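Local coordinates for protein putative immunoglobulin A1 protease (Bacteroides ovatus, PDB 3N6Z) that is of unknown function but, as a putative immunoglobulin A1 protease built as a parallel beta-helix, may cleave immunoglobulin A, at residues 97-102 with 159-164; 165-170 with 195-200; 178-183 with 212-217; 245-250 with 276-281. One frame throughout, in Å; residues are numbered along the deposited sequence. Where two conformers were deposited one is given.

Contact 1. Residues 97-102 with 159-164; sequences PYEIDF and KGNGNK
E99 and K164 face each other across a backbone separation of 7.5 Å between their CA atoms, too wide for direct main-chain pairing, with E99 on the segment that leads through strand 100-105 and K164 at the end of a 3-10 segment, residues 162-164. Side chains therefore span the gap. The E99 chain runs extended beyond CG (chi2 167°), while that of K164 bends at chi2, and the two cross at about a right angle. K164 NZ meets E99 OE2 at 2.8 Å in a salt bridge that uses the anti lone pair of the oxygen. E99 OE1, the other oxygen, lies 3.4 Å from N163 CB. N163 turns its own OD1 to Q197 NE2. Within the loop, N161 OD1 accepts from N163 N at 2.9 Å, the donor standing above the carbonyl plane: an Asx turn at the start of the 3-10 segment. Water takes up the remaining distance. One water gives a proton to E99 OE2 (2.7 Å) and accepts from both N161 ND2 and N163 ND2; another lies 2.9 Å from K164 NZ and equally far from P97 O. An alanine in place of E99 would probably leave the K164 ammonium without its countercharge and the water shared with N161 and N163 without that acceptor. The chemistry is that of a hydrated ion pair at the surface, joining the approach to strand 100-105 with the loop before strand 166-169.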
# COMPACT_ATOMS: atom_id res chain seq x y z
N PRO A 97 -1.06 -2.48 19.37
CA PRO A 97 0.10 -2.12 20.21
C PRO A 97 1.49 -2.48 19.66
O PRO A 97 2.47 -2.07 20.26
CB PRO A 97 -0.17 -2.93 21.49
CG PRO A 97 -0.79 -4.21 20.96
CD PRO A 97 -1.77 -3.65 19.93
N TYR A 98 1.56 -3.24 18.57
CA TYR A 98 2.82 -3.81 18.11
C TYR A 98 3.47 -2.99 17.01
O TYR A 98 2.99 -3.02 15.87
CB TYR A 98 2.55 -5.22 17.57
CG TYR A 98 1.93 -6.17 18.58
CD1 TYR A 98 2.50 -6.35 19.84
CD2 TYR A 98 0.81 -6.89 18.26
CE1 TYR A 98 1.96 -7.24 20.75
CE2 TYR A 98 0.27 -7.79 19.15
CZ TYR A 98 0.84 -7.97 20.40
OH TYR A 98 0.33 -8.87 21.30
N GLU A 99 4.59 -2.33 17.33
CA GLU A 99 5.40 -1.64 16.35
C GLU A 99 6.33 -2.64 15.67
O GLU A 99 6.84 -3.57 16.31
CB GLU A 99 6.21 -0.52 17.01
CG GLU A 99 5.33 0.58 17.61
CD GLU A 99 6.10 1.50 18.53
OE1 GLU A 99 7.31 1.72 18.28
OE2 GLU A 99 5.47 2.03 19.47
N ILE A 100 6.56 -2.42 14.38
CA ILE A 100 7.30 -3.37 13.55
C ILE A 100 8.25 -2.67 12.61
O ILE A 100 7.92 -1.64 12.01
CB ILE A 100 6.33 -4.26 12.72
CG1 ILE A 100 5.44 -5.11 13.63
CG2 ILE A 100 7.11 -5.14 11.71
CD1 ILE A 100 4.26 -5.78 12.91
N ASP A 101 9.47 -3.19 12.53
CA ASP A 101 10.44 -2.84 11.49
C ASP A 101 10.63 -4.09 10.65
O ASP A 101 11.07 -5.10 11.14
CB ASP A 101 11.78 -2.37 12.08
CG ASP A 101 12.70 -1.82 11.03
OD1 ASP A 101 13.36 -2.63 10.37
OD2 ASP A 101 12.72 -0.59 10.84
N PHE A 102 10.29 -3.99 9.37
CA PHE A 102 10.35 -5.11 8.44
C PHE A 102 11.20 -4.74 7.23
O PHE A 102 10.91 -3.76 6.54
CB PHE A 102 8.93 -5.50 8.00
CG PHE A 102 8.87 -6.79 7.20
CD1 PHE A 102 9.09 -6.79 5.84
CD2 PHE A 102 8.64 -7.99 7.84
CE1 PHE A 102 9.05 -7.96 5.10
CE2 PHE A 102 8.62 -9.16 7.14
CZ PHE A 102 8.81 -9.14 5.76
N LYS A 159 -1.61 10.70 16.94
CA LYS A 159 -1.14 10.18 18.20
C LYS A 159 -0.10 11.15 18.78
O LYS A 159 0.41 12.05 18.11
CB LYS A 159 -0.63 8.75 18.04
CG LYS A 159 -1.67 7.79 17.43
CD LYS A 159 -3.00 7.78 18.22
CE LYS A 159 -3.95 6.70 17.78
NZ LYS A 159 -5.15 6.65 18.70
N GLY A 160 0.20 10.95 20.05
CA GLY A 160 1.15 11.80 20.74
C GLY A 160 2.58 11.33 20.57
O GLY A 160 3.50 12.01 20.98
N ASN A 161 2.76 10.15 19.99
CA ASN A 161 4.03 9.48 19.94
C ASN A 161 4.32 9.14 18.47
O ASN A 161 3.61 8.33 17.86
CB ASN A 161 3.90 8.21 20.78
CG ASN A 161 5.06 7.27 20.64
OD1 ASN A 161 6.12 7.56 20.04
ND2 ASN A 161 4.87 6.09 21.27
N GLY A 162 5.37 9.74 17.93
CA GLY A 162 5.76 9.58 16.54
C GLY A 162 6.08 8.16 16.14
O GLY A 162 6.09 7.82 14.94
N ASN A 163 6.32 7.28 17.13
CA ASN A 163 6.51 5.87 16.84
C ASN A 163 5.26 5.19 16.31
O ASN A 163 5.33 4.06 15.83
CB ASN A 163 7.02 5.14 18.08
CG ASN A 163 8.43 5.54 18.47
OD1 ASN A 163 9.21 6.06 17.65
ND2 ASN A 163 8.78 5.23 19.71
N LYS A 164 4.11 5.89 16.32
CA LYS A 164 2.86 5.37 15.75
C LYS A 164 2.63 5.77 14.29
O LYS A 164 1.64 5.32 13.67
CB LYS A 164 1.69 5.78 16.65
CG LYS A 164 1.86 5.31 18.12
CD LYS A 164 2.24 3.85 18.28
CE LYS A 164 2.22 3.35 19.69
NZ LYS A 164 2.74 1.94 19.81
O HOH W 1 2.08 0.16 22.06
O HOH W 2 7.77 2.67 15.48
O HOH W 3 6.56 3.84 21.16

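Contact 2. Residues 165-170 with 195-200; sequences TGRIVN and DGQESY
R167 lays its CG over the centre of one face of the Y200 ring, 3.6 Å from the centroid and 11° off the ring normal, a CH-pi contact, while E198 CB sits in plane at the ring edge and the ring is also stacked with that of F233. R167 CD lies by the CE2-CZ side of the ring, 3.4 Å from Y200 CE2. The chain then bends at chi3 (-67°), and the guanidinium plane stands 63° from the ring. In that plane, at the edge, lie both acceptors of R167 NH1: E198 O at 2.8 Å and T165 OG1 at 2.9 Å. NH2 gives a proton to a water that also lies near T165 O, and NE is bound to D129 in a salt bridge, so all three guanidinium nitrogens have partners. T165 OG1 is in addition hydrogen-bonded to G162 O. The backbones themselves pair in parallel, R167 opposite Y200, with I168 N bonded to Y200 O at 3.1 Å and Y200 N to G166 O at 3.3 Å. One step earlier a side chain replaces the main chain: G166 N donates to S199 OG, an almost straight bond, and S199 OG is held as well by N192 O. In the beta-helix, strand 166-169 thus lies between strand 125-131, which it meets through backbone bonds to G128 and C130, and strand 200-202, itself paired with strand 233-235.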
# COMPACT_ATOMS: atom_id res chain seq x y z
N THR A 165 3.53 6.56 13.71
CA THR A 165 3.52 6.80 12.26
C THR A 165 4.06 5.55 11.56
O THR A 165 4.66 4.68 12.18
CB THR A 165 4.39 8.04 11.87
OG1 THR A 165 5.75 7.80 12.29
CG2 THR A 165 3.87 9.34 12.52
N GLY A 166 3.82 5.46 10.27
CA GLY A 166 4.27 4.32 9.48
C GLY A 166 4.71 4.68 8.09
O GLY A 166 4.15 5.60 7.49
N ARG A 167 5.72 3.97 7.57
CA ARG A 167 6.27 4.23 6.26
C ARG A 167 6.45 2.92 5.49
O ARG A 167 6.88 1.90 6.07
CB ARG A 167 7.62 4.90 6.38
CG ARG A 167 7.52 6.29 7.02
CD ARG A 167 8.81 6.74 7.68
NE ARG A 167 9.10 5.91 8.85
CZ ARG A 167 8.49 6.02 10.04
NH1 ARG A 167 7.61 6.97 10.27
NH2 ARG A 167 8.76 5.13 11.00
N ILE A 168 6.14 2.97 4.20
CA ILE A 168 6.36 1.86 3.27
C ILE A 168 7.22 2.42 2.15
O ILE A 168 6.81 3.37 1.45
CB ILE A 168 5.05 1.26 2.73
CG1 ILE A 168 4.27 0.61 3.89
CG2 ILE A 168 5.35 0.24 1.61
CD1 ILE A 168 2.86 0.11 3.51
N VAL A 169 8.40 1.83 1.94
CA VAL A 169 9.40 2.36 1.03
C VAL A 169 10.01 1.21 0.19
O VAL A 169 10.39 0.16 0.74
CB VAL A 169 10.48 3.13 1.84
CG1 VAL A 169 11.52 3.73 0.93
CG2 VAL A 169 9.83 4.24 2.70
N ASN A 170 10.18 1.43 -1.10
CA ASN A 170 10.83 0.44 -1.97
C ASN A 170 10.09 -0.90 -1.93
O ASN A 170 10.71 -1.96 -1.77
CB ASN A 170 12.32 0.22 -1.65
CG ASN A 170 13.10 1.48 -1.47
OD1 ASN A 170 12.84 2.53 -2.06
ND2 ASN A 170 14.12 1.37 -0.61
N ASP A 195 4.99 14.58 15.98
CA ASP A 195 6.05 14.25 16.93
C ASP A 195 7.36 13.87 16.25
O ASP A 195 8.03 12.91 16.65
CB ASP A 195 5.56 13.18 17.90
CG ASP A 195 6.51 12.93 19.05
OD1 ASP A 195 7.04 13.91 19.63
OD2 ASP A 195 6.75 11.75 19.38
N GLY A 196 7.75 14.63 15.22
CA GLY A 196 9.03 14.45 14.57
C GLY A 196 9.16 13.32 13.57
O GLY A 196 10.26 13.07 13.06
N GLN A 197 8.05 12.62 13.30
CA GLN A 197 8.04 11.51 12.34
C GLN A 197 6.92 11.70 11.34
O GLN A 197 5.98 12.48 11.56
CB GLN A 197 7.92 10.18 13.08
CG GLN A 197 9.12 9.88 13.99
CD GLN A 197 9.12 8.47 14.52
OE1 GLN A 197 9.06 7.52 13.73
NE2 GLN A 197 9.20 8.31 15.85
N GLU A 198 7.03 10.99 10.22
CA GLU A 198 6.09 11.16 9.13
C GLU A 198 5.55 9.84 8.64
O GLU A 198 6.27 8.84 8.69
CB GLU A 198 6.80 11.79 7.96
CG GLU A 198 7.46 13.13 8.25
CD GLU A 198 8.16 13.68 7.01
OE1 GLU A 198 9.35 13.35 6.82
OE2 GLU A 198 7.51 14.35 6.21
N SER A 199 4.30 9.82 8.21
CA SER A 199 3.74 8.67 7.49
C SER A 199 3.78 8.93 5.99
O SER A 199 3.35 10.01 5.53
CB SER A 199 2.32 8.33 7.92
OG SER A 199 2.25 7.96 9.30
N TYR A 200 4.29 7.97 5.23
CA TYR A 200 4.42 8.12 3.80
C TYR A 200 4.62 6.80 3.08
O TYR A 200 5.00 5.78 3.69
CB TYR A 200 5.53 9.11 3.43
CG TYR A 200 6.92 8.80 3.92
CD1 TYR A 200 7.75 7.93 3.23
CD2 TYR A 200 7.46 9.49 5.02
CE1 TYR A 200 9.05 7.72 3.62
CE2 TYR A 200 8.77 9.30 5.42
CZ TYR A 200 9.56 8.41 4.72
OH TYR A 200 10.87 8.20 5.11
O HOH W 4 7.23 5.20 13.42

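Contact 3. Residues 178-183 with 212-217; sequences IGSGAA and DRAASG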
# COMPACT_ATOMS: atom_id res chain seq x y z
N ILE A 178 -9.85 -6.45 -2.31
CA ILE A 178 -11.27 -6.14 -2.23
C ILE A 178 -11.53 -5.59 -0.83
O ILE A 178 -11.35 -6.29 0.16
CB ILE A 178 -12.18 -7.36 -2.53
CG1 ILE A 178 -11.86 -7.91 -3.90
CG2 ILE A 178 -13.68 -6.94 -2.39
CD1 ILE A 178 -12.55 -9.23 -4.20
N GLY A 179 -11.91 -4.33 -0.73
CA GLY A 179 -12.22 -3.70 0.54
C GLY A 179 -13.63 -3.16 0.60
O GLY A 179 -14.38 -3.23 -0.37
N SER A 180 -13.97 -2.63 1.76
CA SER A 180 -15.27 -2.01 1.97
C SER A 180 -15.07 -0.73 2.78
O SER A 180 -14.92 -0.79 4.00
CB SER A 180 -16.24 -2.94 2.68
OG SER A 180 -17.55 -2.37 2.69
N GLY A 181 -15.05 0.40 2.09
CA GLY A 181 -14.83 1.70 2.71
C GLY A 181 -13.48 2.31 2.40
O GLY A 181 -13.31 3.54 2.45
N ALA A 182 -12.51 1.46 2.12
CA ALA A 182 -11.26 1.89 1.45
C ALA A 182 -10.65 0.68 0.75
O ALA A 182 -10.83 -0.45 1.21
CB ALA A 182 -10.26 2.53 2.43
N ALA A 183 -9.91 0.92 -0.31
CA ALA A 183 -9.18 -0.13 -0.97
C ALA A 183 -7.98 0.49 -1.65
O ALA A 183 -8.13 1.47 -2.40
CB ALA A 183 -10.05 -0.91 -1.99
N ASP A 212 -13.22 -1.24 -4.17
CA ASP A 212 -13.95 -0.89 -2.96
C ASP A 212 -15.44 -1.18 -3.22
O ASP A 212 -16.10 -0.48 -3.98
CB ASP A 212 -13.75 0.55 -2.52
CG ASP A 212 -14.35 0.83 -1.16
OD1 ASP A 212 -15.27 0.12 -0.73
OD2 ASP A 212 -13.91 1.80 -0.52
N ARG A 213 -15.94 -2.23 -2.57
CA ARG A 213 -17.31 -2.71 -2.77
C ARG A 213 -18.30 -2.14 -1.78
O ARG A 213 -19.46 -2.59 -1.77
CB ARG A 213 -17.34 -4.25 -2.78
CG ARG A 213 -16.64 -4.75 -3.99
CD ARG A 213 -16.64 -6.23 -4.21
NE ARG A 213 -15.78 -6.49 -5.36
CZ ARG A 213 -15.51 -7.68 -5.88
NH1 ARG A 213 -16.02 -8.79 -5.35
NH2 ARG A 213 -14.70 -7.75 -6.94
N ALA A 214 -17.92 -1.11 -1.02
CA ALA A 214 -18.90 -0.43 -0.13
C ALA A 214 -20.11 0.03 -0.93
O ALA A 214 -20.00 0.55 -2.06
CB ALA A 214 -18.26 0.77 0.58
N ALA A 215 -21.28 -0.13 -0.33
CA ALA A 215 -22.52 0.31 -0.98
C ALA A 215 -22.57 1.82 -1.24
O ALA A 215 -23.25 2.26 -2.15
CB ALA A 215 -23.77 -0.15 -0.17
N SER A 216 -21.87 2.57 -0.40
CA SER A 216 -21.67 4.01 -0.60
C SER A 216 -20.39 4.46 0.11
O SER A 216 -19.85 3.76 0.95
CB SER A 216 -22.88 4.81 -0.09
OG SER A 216 -22.94 4.81 1.33
N GLY A 217 -19.88 5.60 -0.29
CA GLY A 217 -18.67 6.13 0.32
C GLY A 217 -17.39 5.34 0.01
O GLY A 217 -16.45 5.35 0.80
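G179 and D212 form a parallel bridge with their CA atoms 4.8 Å apart, and R213 N closes it on G179 O at 2.9 Å, after which the two backbones leave their strands and turn the corner of the parallel beta-helix one above the other. D212 fastens this corner. Its CG is anti to the backbone N (chi1 -172°), beside the carbonyl carbon, and D212 OD1 takes two protons: from A214 N, two residues on, in an Asx turn, and from G181 N at 2.8 Å, a nearly straight bond. OD2 accepts from K219 N. An alanine at D212 would probably leave G181 N and A214 N without their common acceptor and set both turns free to shift. Two glycines suit this path: G179 in the strand, where a CB would collide with A182 O, and G181 in the turn, whose positive phi of 108° would jam a CB against the preceding carbonyl oxygen. Small alanines fill in, A214 CB packing on G181 N at 3.6 Å and A183 CB on D212 CB. The R213 side chain is extended from CG to NE, where S211 OG receives its NE proton, and crosses I178 obliquely, I178 CG2 being 3.5 Å from R213 CD. I178 CD1 lies over one face of the guanidinium, offset toward the rim, 3.7 Å from R213 CZ.

Contact 4. Residues 245-250 with 276-281; sequences ATKGGV and GVDASS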
# COMPACT_ATOMS: atom_id res chain seq x y z
N ALA A 245 -14.66 1.35 -7.77
CA ALA A 245 -15.54 1.42 -6.61
C ALA A 245 -16.97 1.22 -7.08
O ALA A 245 -17.37 1.75 -8.13
CB ALA A 245 -15.40 2.78 -5.86
N THR A 246 -17.76 0.50 -6.29
CA THR A 246 -19.20 0.35 -6.54
C THR A 246 -19.91 1.70 -6.51
O THR A 246 -20.71 1.99 -7.40
CB THR A 246 -19.79 -0.58 -5.47
OG1 THR A 246 -19.18 -1.85 -5.61
CG2 THR A 246 -21.29 -0.68 -5.55
N LYS A 247 -19.58 2.55 -5.53
CA LYS A 247 -20.23 3.85 -5.37
C LYS A 247 -19.34 4.69 -4.47
O LYS A 247 -19.34 4.53 -3.26
CB LYS A 247 -21.64 3.69 -4.76
CG LYS A 247 -22.38 5.03 -4.61
CD LYS A 247 -23.85 4.84 -4.24
CE LYS A 247 -24.55 6.16 -3.92
NZ LYS A 247 -25.99 5.93 -3.66
N GLY A 248 -18.54 5.54 -5.10
CA GLY A 248 -17.65 6.42 -4.35
C GLY A 248 -16.58 7.01 -5.25
O GLY A 248 -16.82 7.26 -6.43
N GLY A 249 -15.44 7.27 -4.64
CA GLY A 249 -14.32 7.91 -5.29
C GLY A 249 -13.28 6.89 -5.73
O GLY A 249 -12.97 5.95 -4.99
N VAL A 250 -12.70 7.14 -6.90
CA VAL A 250 -11.68 6.32 -7.49
C VAL A 250 -10.55 7.22 -7.94
O VAL A 250 -10.78 8.17 -8.68
CB VAL A 250 -12.22 5.52 -8.69
CG1 VAL A 250 -11.15 4.60 -9.30
CG2 VAL A 250 -13.46 4.74 -8.31
N GLY A 276 -15.84 3.92 -11.78
CA GLY A 276 -16.87 4.14 -10.75
C GLY A 276 -18.15 3.56 -11.30
O GLY A 276 -18.61 3.99 -12.35
N VAL A 277 -18.73 2.58 -10.60
CA VAL A 277 -19.91 1.89 -11.13
C VAL A 277 -21.16 2.78 -11.06
O VAL A 277 -21.79 3.03 -12.09
CB VAL A 277 -20.12 0.54 -10.45
CG1 VAL A 277 -21.38 -0.13 -11.03
CG2 VAL A 277 -18.89 -0.35 -10.67
N ASP A 278 -21.51 3.26 -9.88
CA ASP A 278 -22.66 4.14 -9.72
C ASP A 278 -22.41 5.49 -10.38
O ASP A 278 -21.30 6.02 -10.33
CB ASP A 278 -22.95 4.34 -8.25
CG ASP A 278 -24.31 4.90 -7.99
OD1 ASP A 278 -24.47 6.14 -7.94
OD2 ASP A 278 -25.22 4.09 -7.75
N ALA A 279 -23.48 6.08 -10.93
CA ALA A 279 -23.41 7.41 -11.56
C ALA A 279 -22.94 8.53 -10.62
O ALA A 279 -22.45 9.55 -11.09
CB ALA A 279 -24.77 7.77 -12.11
N SER A 280 -23.10 8.36 -9.31
CA SER A 280 -22.70 9.36 -8.32
C SER A 280 -21.20 9.29 -8.03
O SER A 280 -20.70 10.08 -7.23
CB SER A 280 -23.47 9.16 -7.02
OG SER A 280 -23.10 7.94 -6.41
N SER A 281 -20.51 8.31 -8.61
CA SER A 281 -19.07 8.15 -8.41
C SER A 281 -18.27 9.33 -8.97
O SER A 281 -18.71 10.05 -9.86
CB SER A 281 -18.58 6.85 -9.03
OG SER A 281 -19.22 5.71 -8.48
O HOH W 5 -27.14 4.60 -6.01
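V277 N and D278 N, two successive amides, are answered by two successive carbonyls across the contact: A245 O takes V277 N at 2.9 Å, almost head-on (N-H...O 171°), and T246 O the second, with a more bent bond. G248 N has S281 OG opposite it at 3.5 Å, a weak bond though well aimed. The hydroxyl has a firmer use: S281 OG donates to D278 O at 2.8 Å, and the same carbonyl accepts S281 N, which closes a type I turn from D278 to S281. This turn is a corner of the parallel beta-helix, stacked on the corner at 245-250, the A245-G276 bridge being the last parallel pair before the backbones swing into the next face. At G276 a CB would run into S281 CB, which suits the glycine found there. D278 OD1 also holds two donors, S280 N in an Asx turn and S280 OG at 2.7 Å, reaching it from opposite faces of the carboxylate plane. K247 extends alongside D278, pointing the same way, with K247 CG 3.7 Å from D278 CB; its CE comes to 3.4 Å from S280 OG. The charges stay apart, K247 NZ to D278 OD2 being 4.6 Å, and a water joins them, accepting from K247 NZ and giving a proton to D278 OD2 at 2.6 Å.

In the fold
From the N terminus, contact 1 closes the longest loop, 97 to 164, and ends just before contact 2 opens at 165. The two touch through G162 N to D195 OD2 (2.8 Å), a probable hydrogen bond, and tie loops to the strands 100-105, 166-169 and 200-202. Contact 3 opens within the loop of contact 2 and closes beyond it, so the two cross along the chain, though their centres are 25 Å apart. Contact 4 follows in series and continues the stack of contact 3, with D212 O 3.0 Å from T246 N. Contacts 3 and 4 thus join successive corners between strands 176-179, 209-212, 243-245 and 274-276 and the neighbouring face.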